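PDB 4K3C: outer membrane protein assembly factor BamA from Haemophilus ducreyi, which probably assembles and inserts beta-barrel proteins into the outer membrane within the Bam complex, seen here as its barrel with the last two POTRA domains. Local coordinates for residues S342-Y347 with P385-Y390; G372-N377 with N429-A434; G404-K409 with A462-T467. One frame throughout, in Å; residues are numbered along the deposited sequence.

Contact 1: residues S342-Y347 with P385-Y390; sequences SDNKYY and PFYQLY
P385 lies over one face of the Y346 ring, and the two side chains cross at about a right angle. The proline CD comes closest, with CG beside it. CD sits 4.1 Å from the centroid of the Y346 ring and 24° off the ring normal, a CH-pi contact displaced toward the rim. The nearest ring atom is Y346 CD1, 3.7 Å from P385 CD. The same proline also serves its own loop: its CB rests 3.7 Å above the plane of the Y387 ring. P385 thus touches two tyrosines with different ring atoms, CD on Y346 and CB on Y387.

The amide of N344 crosses P385 obliquely, with OD1 3.7 Å from P385 CG. Its ND2 meets Y387 OH tip to tip at 3.6 Å, with amide and ring planes 65° apart and no hydrogen bond between them. N344 is instead held by other residues. OD1 bonds to Y285 OH, and ND2 bonds to D307 OD1.

Q388 reaches the far end of Y346. CG comes obliquely to within 4.0 Å of Y346 CE2; beyond it the chain bends (chi2 81°) and carries CD, and with it the amide, toward Y346 OH. NE2 of Q388 lies 3.2 Å from Y346 OH, but the angle is poor and no bond is made. NE2 has a weak bond to Q348 OE1, and Y346 OH a weak one to K336 NZ.

Residues 385-390 belong to the long loop after strand 366-378, here resting on the start of strand 346-358. No hydrogen bond joins the two segments. The contact is carried by proline-aromatic and van der Waals packing, while the buried amide of N344 finds its polar partners on helix 280-288 (Y285) and strand 303-317 (D307).

Contact 2: residues G372-N377 with N429-A434; sequences GLAYTN and NAMVNA
N429 CG stands between its backbone N and carbonyl carbon (chi1 68°), and its amide turns toward T376. ND2 donates to T376 O at 2.9 Å and approaches nearly along the C=O axis. The backbone O of N429 accepts T376 N, also at 2.9 Å, so two bonds fix this end. N429 ND2 has a second partner in T467 OG1.

Y375 CG is anti to its backbone N (chi1 173°). The ring lies alongside N429, with CE1 3.9 Å from N429 ND2 and the ring and amide planes 49° apart. A430 CB meets the ring edge, 4.3 Å from Y375 CD1.

The strands run antiparallel, with axes 4.8 Å apart. A374 with M431 and G372 with N433 are hydrogen-bonded pairs. L373 with V432 is a non-hydrogen-bonded pair, its side chains side by side, L373 CD2 3.9 Å from V432 CG2.

A374 and M431 share the face turned to the lumen. A374 touches Y390 of the inserted loop, M431 V464 of the next strand. Strand 346-358 pairs with the other edge of 366-378 and strand 453-465 with that of 430-440, so this is an ordinary strand pair within the wall.

Contact 3: residues G404-K409 with A462-T467; sequences GSIGPK and ATVWNT
V464 meets I406 and G407 from CB outward. Its CB packs 3.7 Å from G407 CA and also lies close to I406 O. CG1 is anti to the backbone N (chi1 179°). It reaches G407 CA at 3.8 Å and P408 CD, also at 3.8 Å. CG2, beside the backbone N, turns to the carbonyl of I406 and stands 4.4 Å from I406 CG2. G407 has no side chain, and V464 packs directly on its backbone.

P408 crosses V464 at about a right angle. The proline CD lies 3.7 Å from V464 O, while its CG meets N466 CB at 4.0 Å. The touching parts run in nearly the same direction, 7° apart, yet no hydrogen bond joins them. The loop backbone bonds elsewhere: I406 pairs with A392, and P408 with I426 and G427.

V464 also packs on A392 and M431, while W465 points away from the loop. S405 and I406 both face A392 and form a classic beta bulge. The loop that carries them also holds strand 400-401. Such a long loop, folded back into the barrel lumen against the inner wall, is characteristic of the Omp85 family.

How the contacts relate
The three contacts follow one region of the barrel wall and the long loop that links strands 366-378 and 430-440. Contact 2 joins those two strands. Contact 1 sets one part of the loop on the turn and start of strand 346-358; contact 3 sets another against strand 453-465. Centres of contacts 1 and 2 are about 15 Å apart, those of 2 and 3 about 10 Å, and those of 1 and 3 about 17 Å. Y347 N to N377 O, 2.8 Å, probably bonds contact 1 to contact 2. V432 O to T463 N, 2.8 Å, probably does so for contacts 2 and 3. Y390 O packs 3.4 Å from V464 CG1, joining contacts 1 and 3.

Contact 1: residues S342-Y347 with P385-Y390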
loop_
_atom_site.group_PDB
_atom_site.type_symbol
_atom_site.label_atom_id
_atom_site.label_comp_id
_atom_site.label_asym_id
_atom_site.label_seq_id
_atom_site.Cartn_x
_atom_site.Cartn_y
_atom_site.Cartn_z
ATOM N N SER A 342 -20.300 12.286 -18.280
ATOM C CA SER A 342 -20.866 12.086 -16.946
ATOM C C SER A 342 -22.013 13.053 -16.713
ATOM O O SER A 342 -22.148 14.053 -17.428
ATOM C CB SER A 342 -19.819 12.261 -15.849
ATOM O OG SER A 342 -18.598 11.651 -16.200
ATOM N N ASP A 343 -22.842 12.746 -15.720
ATOM C CA ASP A 343 -23.719 13.737 -15.105
ATOM C C ASP A 343 -22.839 14.517 -14.094
ATOM O O ASP A 343 -21.610 14.617 -14.259
ATOM C CB ASP A 343 -24.889 13.010 -14.422
ATOM C CG ASP A 343 -25.759 12.194 -15.422
ATOM O OD1 ASP A 343 -25.969 12.681 -16.551
ATOM O OD2 ASP A 343 -26.239 11.075 -15.095
ATOM N N ASN A 344 -23.419 15.072 -13.048
ATOM C CA ASN A 344 -22.577 15.428 -11.879
ATOM C C ASN A 344 -21.404 16.461 -11.956
ATOM O O ASN A 344 -21.355 17.368 -11.106
ATOM C CB ASN A 344 -22.117 14.157 -11.173
ATOM C CG ASN A 344 -23.177 13.613 -10.267
ATOM O OD1 ASN A 344 -24.072 14.351 -9.833
ATOM N ND2 ASN A 344 -23.098 12.320 -9.968
ATOM N N LYS A 345 -20.461 16.302 -12.898
ATOM C CA LYS A 345 -19.469 17.365 -13.223
ATOM C C LYS A 345 -18.656 17.985 -12.066
ATOM O O LYS A 345 -18.843 19.166 -11.722
ATOM C CB LYS A 345 -20.137 18.514 -14.000
ATOM C CG LYS A 345 -19.905 18.487 -15.495
ATOM C CD LYS A 345 -20.758 19.533 -16.197
ATOM C CE LYS A 345 -20.681 19.397 -17.706
ATOM N NZ LYS A 345 -19.798 20.423 -18.315
ATOM N N TYR A 346 -17.731 17.219 -11.495
ATOM C CA TYR A 346 -16.963 17.707 -10.349
ATOM C C TYR A 346 -15.546 17.122 -10.347
ATOM O O TYR A 346 -15.201 16.291 -11.200
ATOM C CB TYR A 346 -17.683 17.344 -9.053
ATOM C CG TYR A 346 -17.737 15.842 -8.787
ATOM C CD1 TYR A 346 -18.695 15.033 -9.411
ATOM C CD2 TYR A 346 -16.827 15.230 -7.929
ATOM C CE1 TYR A 346 -18.748 13.659 -9.183
ATOM C CE2 TYR A 346 -16.877 13.853 -7.696
ATOM C CZ TYR A 346 -17.841 13.073 -8.326
ATOM O OH TYR A 346 -17.894 11.714 -8.088
ATOM N N TYR A 347 -14.720 17.554 -9.396
ATOM C CA TYR A 347 -13.373 16.992 -9.258
ATOM C C TYR A 347 -12.948 16.913 -7.817
ATOM O O TYR A 347 -13.412 17.687 -6.993
ATOM C CB TYR A 347 -12.331 17.781 -10.048
ATOM C CG TYR A 347 -12.339 19.262 -9.794
ATOM C CD1 TYR A 347 -11.683 19.812 -8.688
ATOM C CD2 TYR A 347 -12.980 20.128 -10.678
ATOM C CE1 TYR A 347 -11.677 21.197 -8.462
ATOM C CE2 TYR A 347 -12.982 21.504 -10.461
ATOM C CZ TYR A 347 -12.334 22.034 -9.352
ATOM O OH TYR A 347 -12.355 23.396 -9.153
ATOM N N PRO A 385 -21.869 16.591 -5.625
ATOM C CA PRO A 385 -22.896 15.678 -5.121
ATOM C C PRO A 385 -22.772 15.520 -3.610
ATOM O O PRO A 385 -21.722 15.062 -3.174
ATOM C CB PRO A 385 -22.543 14.350 -5.798
ATOM C CG PRO A 385 -21.766 14.700 -6.990
ATOM C CD PRO A 385 -21.038 15.984 -6.675
ATOM N N PHE A 386 -23.817 15.858 -2.850
ATOM C CA PHE A 386 -23.748 15.937 -1.381
ATOM C C PHE A 386 -23.235 14.696 -0.662
ATOM O O PHE A 386 -22.735 14.776 0.465
ATOM C CB PHE A 386 -25.098 16.336 -0.783
ATOM C CG PHE A 386 -26.225 15.379 -1.098
ATOM C CD1 PHE A 386 -26.418 14.227 -0.352
ATOM C CD2 PHE A 386 -27.121 15.662 -2.120
ATOM C CE1 PHE A 386 -27.470 13.370 -0.636
ATOM C CE2 PHE A 386 -28.179 14.800 -2.413
ATOM C CZ PHE A 386 -28.353 13.657 -1.673
ATOM N N TYR A 387 -23.368 13.550 -1.303
ATOM C CA TYR A 387 -22.919 12.303 -0.705
ATOM C C TYR A 387 -21.446 12.070 -0.951
ATOM O O TYR A 387 -20.922 11.010 -0.637
ATOM C CB TYR A 387 -23.728 11.125 -1.253
ATOM C CG TYR A 387 -23.820 11.036 -2.770
ATOM C CD1 TYR A 387 -24.833 11.682 -3.468
ATOM C CD2 TYR A 387 -22.910 10.285 -3.495
ATOM C CE1 TYR A 387 -24.928 11.584 -4.844
ATOM C CE2 TYR A 387 -22.995 10.178 -4.868
ATOM C CZ TYR A 387 -24.007 10.820 -5.542
ATOM O OH TYR A 387 -24.096 10.705 -6.917
ATOM N N GLN A 388 -20.798 13.068 -1.539
ATOM C CA GLN A 388 -19.395 13.002 -1.908
ATOM C C GLN A 388 -18.632 14.018 -1.063
ATOM O O GLN A 388 -17.509 14.392 -1.391
ATOM C CB GLN A 388 -19.251 13.362 -3.385
ATOM C CG GLN A 388 -18.120 12.673 -4.095
ATOM C CD GLN A 388 -18.481 11.265 -4.521
ATOM O OE1 GLN A 388 -19.593 10.800 -4.283
ATOM N NE2 GLN A 388 -17.539 10.579 -5.158
ATOM N N LEU A 389 -19.255 14.474 0.018
ATOM C CA LEU A 389 -18.660 15.500 0.876
ATOM C C LEU A 389 -17.779 14.963 2.030
ATOM O O LEU A 389 -17.839 13.797 2.384
ATOM C CB LEU A 389 -19.755 16.410 1.435
ATOM C CG LEU A 389 -20.374 17.430 0.486
ATOM C CD1 LEU A 389 -21.360 18.252 1.244
ATOM C CD2 LEU A 389 -19.298 18.298 -0.054
ATOM N N TYR A 390 -16.954 15.826 2.611
ATOM C CA TYR A 390 -16.045 15.403 3.672
ATOM C C TYR A 390 -16.540 15.723 5.076
ATOM O O TYR A 390 -17.324 16.636 5.302
ATOM C CB TYR A 390 -14.683 16.051 3.504
ATOM C CG TYR A 390 -14.069 15.895 2.137
ATOM C CD1 TYR A 390 -13.756 14.645 1.632
ATOM C CD2 TYR A 390 -13.764 17.008 1.364
ATOM C CE1 TYR A 390 -13.178 14.502 0.406
ATOM C CE2 TYR A 390 -13.180 16.867 0.115
ATOM C CZ TYR A 390 -12.890 15.604 -0.355
ATOM O OH TYR A 390 -12.308 15.450 -1.593
#

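Contact 2: residues G372-N377 with N429-A434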
loop_
_atom_site.group_PDB
_atom_site.type_symbol
_atom_site.label_atom_id
_atom_site.label_comp_id
_atom_site.label_asym_id
_atom_site.label_seq_id
_atom_site.Cartn_x
_atom_site.Cartn_y
_atom_site.Cartn_z
ATOM N N GLY A 372 -3.275 15.889 6.365
ATOM C CA GLY A 372 -4.055 15.586 5.191
ATOM C C GLY A 372 -4.873 16.759 4.706
ATOM O O GLY A 372 -5.395 17.534 5.500
ATOM N N LEU A 373 -4.990 16.877 3.390
ATOM C CA LEU A 373 -5.698 17.968 2.764
ATOM C C LEU A 373 -6.613 17.379 1.712
ATOM O O LEU A 373 -6.176 16.580 0.881
ATOM C CB LEU A 373 -4.684 18.868 2.095
ATOM C CG LEU A 373 -4.736 20.369 2.332
ATOM C CD1 LEU A 373 -3.403 20.963 1.876
ATOM C CD2 LEU A 373 -5.913 21.001 1.574
ATOM N N ALA A 374 -7.884 17.768 1.751
ATOM C CA ALA A 374 -8.894 17.235 0.837
ATOM C C ALA A 374 -9.757 18.354 0.305
ATOM O O ALA A 374 -10.269 19.162 1.069
ATOM C CB ALA A 374 -9.762 16.244 1.542
ATOM N N TYR A 375 -9.950 18.386 -1.001
ATOM C CA TYR A 375 -10.718 19.459 -1.589
ATOM C C TYR A 375 -11.505 19.004 -2.804
ATOM O O TYR A 375 -10.966 18.369 -3.709
ATOM C CB TYR A 375 -9.797 20.604 -1.975
ATOM C CG TYR A 375 -10.496 21.679 -2.745
ATOM C CD1 TYR A 375 -11.518 22.410 -2.176
ATOM C CD2 TYR A 375 -10.139 21.961 -4.045
ATOM C CE1 TYR A 375 -12.165 23.411 -2.882
ATOM C CE2 TYR A 375 -10.777 22.951 -4.768
ATOM C CZ TYR A 375 -11.784 23.678 -4.179
ATOM O OH TYR A 375 -12.412 24.662 -4.899
ATOM N N THR A 376 -12.788 19.342 -2.815
ATOM C CA THR A 376 -13.644 19.069 -3.950
ATOM C C THR A 376 -14.222 20.371 -4.433
ATOM O O THR A 376 -14.598 21.217 -3.636
ATOM C CB THR A 376 -14.859 18.165 -3.568
ATOM O OG1 THR A 376 -14.420 17.064 -2.769
ATOM C CG2 THR A 376 -15.561 17.618 -4.814
ATOM N N ASN A 377 -14.299 20.528 -5.744
ATOM C CA ASN A 377 -15.280 21.445 -6.307
ATOM C C ASN A 377 -15.903 20.947 -7.599
ATOM O O ASN A 377 -15.518 19.901 -8.143
ATOM C CB ASN A 377 -14.759 22.872 -6.471
ATOM C CG ASN A 377 -15.809 23.909 -6.091
ATOM O OD1 ASN A 377 -16.641 24.312 -6.908
ATOM N ND2 ASN A 377 -15.790 24.321 -4.834
ATOM N N ASN A 429 -16.787 20.603 1.526
ATOM C CA ASN A 429 -15.936 20.317 0.371
ATOM C C ASN A 429 -14.454 20.639 0.573
ATOM O O ASN A 429 -13.670 20.665 -0.392
ATOM C CB ASN A 429 -16.449 21.019 -0.888
ATOM C CG ASN A 429 -16.301 22.522 -0.809
ATOM O OD1 ASN A 429 -16.524 23.127 0.242
ATOM N ND2 ASN A 429 -15.924 23.135 -1.919
ATOM N N ALA A 430 -14.075 20.879 1.827
ATOM C CA ALA A 430 -12.688 21.205 2.171
ATOM C C ALA A 430 -12.371 20.725 3.568
ATOM O O ALA A 430 -13.051 21.075 4.524
ATOM C CB ALA A 430 -12.439 22.664 2.065
ATOM N N MET A 431 -11.337 19.906 3.668
ATOM C CA MET A 431 -10.953 19.302 4.921
ATOM C C MET A 431 -9.442 19.487 5.060
ATOM O O MET A 431 -8.708 19.367 4.081
ATOM C CB MET A 431 -11.342 17.814 4.931
ATOM C CG MET A 431 -10.854 17.047 6.137
ATOM S SD MET A 431 -11.837 15.610 6.596
ATOM C CE MET A 431 -11.406 14.498 5.285
ATOM N N VAL A 432 -8.986 19.857 6.250
ATOM C CA VAL A 432 -7.582 19.757 6.574
ATOM C C VAL A 432 -7.520 19.134 7.958
ATOM O O VAL A 432 -8.349 19.419 8.829
ATOM C CB VAL A 432 -6.829 21.128 6.539
ATOM C CG1 VAL A 432 -5.342 20.920 6.747
ATOM C CG2 VAL A 432 -7.038 21.849 5.220
ATOM N N ASN A 433 -6.559 18.249 8.147
ATOM C CA ASN A 433 -6.329 17.679 9.452
ATOM C C ASN A 433 -4.833 17.548 9.618
ATOM O O ASN A 433 -4.098 17.494 8.629
ATOM C CB ASN A 433 -6.991 16.311 9.568
ATOM C CG ASN A 433 -6.338 15.264 8.665
ATOM O OD1 ASN A 433 -6.132 15.493 7.480
ATOM N ND2 ASN A 433 -5.999 14.119 9.235
ATOM N N ALA A 434 -4.368 17.525 10.859
ATOM C CA ALA A 434 -2.969 17.227 11.103
ATOM C C ALA A 434 -2.846 16.664 12.486
ATOM O O ALA A 434 -3.806 16.692 13.263
ATOM C CB ALA A 434 -2.132 18.436 10.957
#

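Contact 3: residues G404-K409 with A462-T467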
loop_
_atom_site.group_PDB
_atom_site.type_symbol
_atom_site.label_atom_id
_atom_site.label_comp_id
_atom_site.label_asym_id
_atom_site.label_seq_id
_atom_site.Cartn_x
_atom_site.Cartn_y
_atom_site.Cartn_z
ATOM N N GLY A 404 -17.152 11.487 11.893
ATOM C CA GLY A 404 -18.020 12.309 11.067
ATOM C C GLY A 404 -18.776 13.391 11.804
ATOM O O GLY A 404 -19.784 13.888 11.307
ATOM N N SER A 405 -18.277 13.763 12.979
ATOM C CA SER A 405 -18.915 14.782 13.803
ATOM C C SER A 405 -18.449 16.190 13.462
ATOM O O SER A 405 -19.053 17.163 13.898
ATOM C CB SER A 405 -18.681 14.500 15.289
ATOM O OG SER A 405 -17.301 14.450 15.580
ATOM N N ILE A 406 -17.388 16.302 12.674
ATOM C CA ILE A 406 -16.821 17.605 12.323
ATOM C C ILE A 406 -17.116 18.075 10.895
ATOM O O ILE A 406 -16.511 17.595 9.947
ATOM C CB ILE A 406 -15.287 17.597 12.472
ATOM C CG1 ILE A 406 -14.883 16.977 13.804
ATOM C CG2 ILE A 406 -14.736 18.997 12.339
ATOM C CD1 ILE A 406 -15.345 17.763 14.979
ATOM N N GLY A 407 -18.010 19.043 10.748
ATOM C CA GLY A 407 -18.219 19.683 9.460
ATOM C C GLY A 407 -19.487 20.512 9.468
ATOM O O GLY A 407 -20.122 20.643 10.512
ATOM N N PRO A 408 -19.878 21.060 8.302
ATOM C CA PRO A 408 -21.114 21.855 8.244
ATOM C C PRO A 408 -22.354 21.065 8.672
ATOM O O PRO A 408 -22.475 19.870 8.395
ATOM C CB PRO A 408 -21.215 22.263 6.768
ATOM C CG PRO A 408 -19.812 22.148 6.237
ATOM C CD PRO A 408 -19.183 21.010 7.003
ATOM N N LYS A 409 -23.263 21.751 9.360
ATOM C CA LYS A 409 -24.486 21.146 9.871
ATOM C C LYS A 409 -25.642 21.203 8.869
ATOM O O LYS A 409 -25.726 22.115 8.040
ATOM C CB LYS A 409 -24.883 21.825 11.184
ATOM C CG LYS A 409 -23.835 21.672 12.287
ATOM C CD LYS A 409 -23.371 20.218 12.430
ATOM C CE LYS A 409 -22.257 20.049 13.460
ATOM N NZ LYS A 409 -22.655 20.479 14.840
ATOM N N ALA A 462 -8.250 19.238 13.297
ATOM C CA ALA A 462 -8.964 19.051 12.035
ATOM C C ALA A 462 -9.960 20.186 11.795
ATOM O O ALA A 462 -10.350 20.897 12.728
ATOM C CB ALA A 462 -9.682 17.723 12.041
ATOM N N THR A 463 -10.361 20.359 10.539
ATOM C CA THR A 463 -11.261 21.442 10.167
ATOM C C THR A 463 -11.980 21.102 8.862
ATOM O O THR A 463 -11.347 20.844 7.848
ATOM C CB THR A 463 -10.499 22.805 10.045
ATOM O OG1 THR A 463 -11.313 23.770 9.366
ATOM C CG2 THR A 463 -9.235 22.623 9.260
ATOM N N VAL A 464 -13.308 21.093 8.894
ATOM C CA VAL A 464 -14.099 20.852 7.692
ATOM C C VAL A 464 -15.058 21.994 7.396
ATOM O O VAL A 464 -15.960 22.294 8.174
ATOM C CB VAL A 464 -14.942 19.564 7.792
ATOM C CG1 VAL A 464 -15.751 19.395 6.520
ATOM C CG2 VAL A 464 -14.063 18.356 8.026
ATOM N N TRP A 465 -14.890 22.608 6.244
ATOM C CA TRP A 465 -15.729 23.729 5.888
ATOM C C TRP A 465 -16.290 23.649 4.478
ATOM O O TRP A 465 -15.854 22.827 3.676
ATOM C CB TRP A 465 -14.969 25.043 6.077
ATOM C CG TRP A 465 -13.881 25.393 5.053
ATOM C CD1 TRP A 465 -13.975 26.311 4.060
ATOM C CD2 TRP A 465 -12.548 24.868 4.984
ATOM N NE1 TRP A 465 -12.798 26.390 3.373
ATOM C CE2 TRP A 465 -11.901 25.517 3.926
ATOM C CE3 TRP A 465 -11.844 23.905 5.712
ATOM C CZ2 TRP A 465 -10.585 25.246 3.571
ATOM C CZ3 TRP A 465 -10.538 23.630 5.352
ATOM C CH2 TRP A 465 -9.922 24.303 4.292
ATOM N N ASN A 466 -17.247 24.534 4.206
ATOM C CA ASN A 466 -17.927 24.666 2.934
ATOM C C ASN A 466 -17.487 25.969 2.292
ATOM O O ASN A 466 -17.946 27.044 2.692
ATOM C CB ASN A 466 -19.434 24.723 3.210
ATOM C CG ASN A 466 -20.285 24.954 1.958
ATOM O OD1 ASN A 466 -19.798 25.387 0.902
ATOM N ND2 ASN A 466 -21.592 24.673 2.087
ATOM N N THR A 467 -16.632 25.877 1.277
ATOM C CA THR A 467 -16.202 27.057 0.523
ATOM C C THR A 467 -17.333 27.886 -0.079
ATOM O O THR A 467 -17.170 29.084 -0.294
ATOM C CB THR A 467 -15.271 26.688 -0.626
ATOM O OG1 THR A 467 -15.996 25.893 -1.577
ATOM C CG2 THR A 467 -14.072 25.912 -0.112
#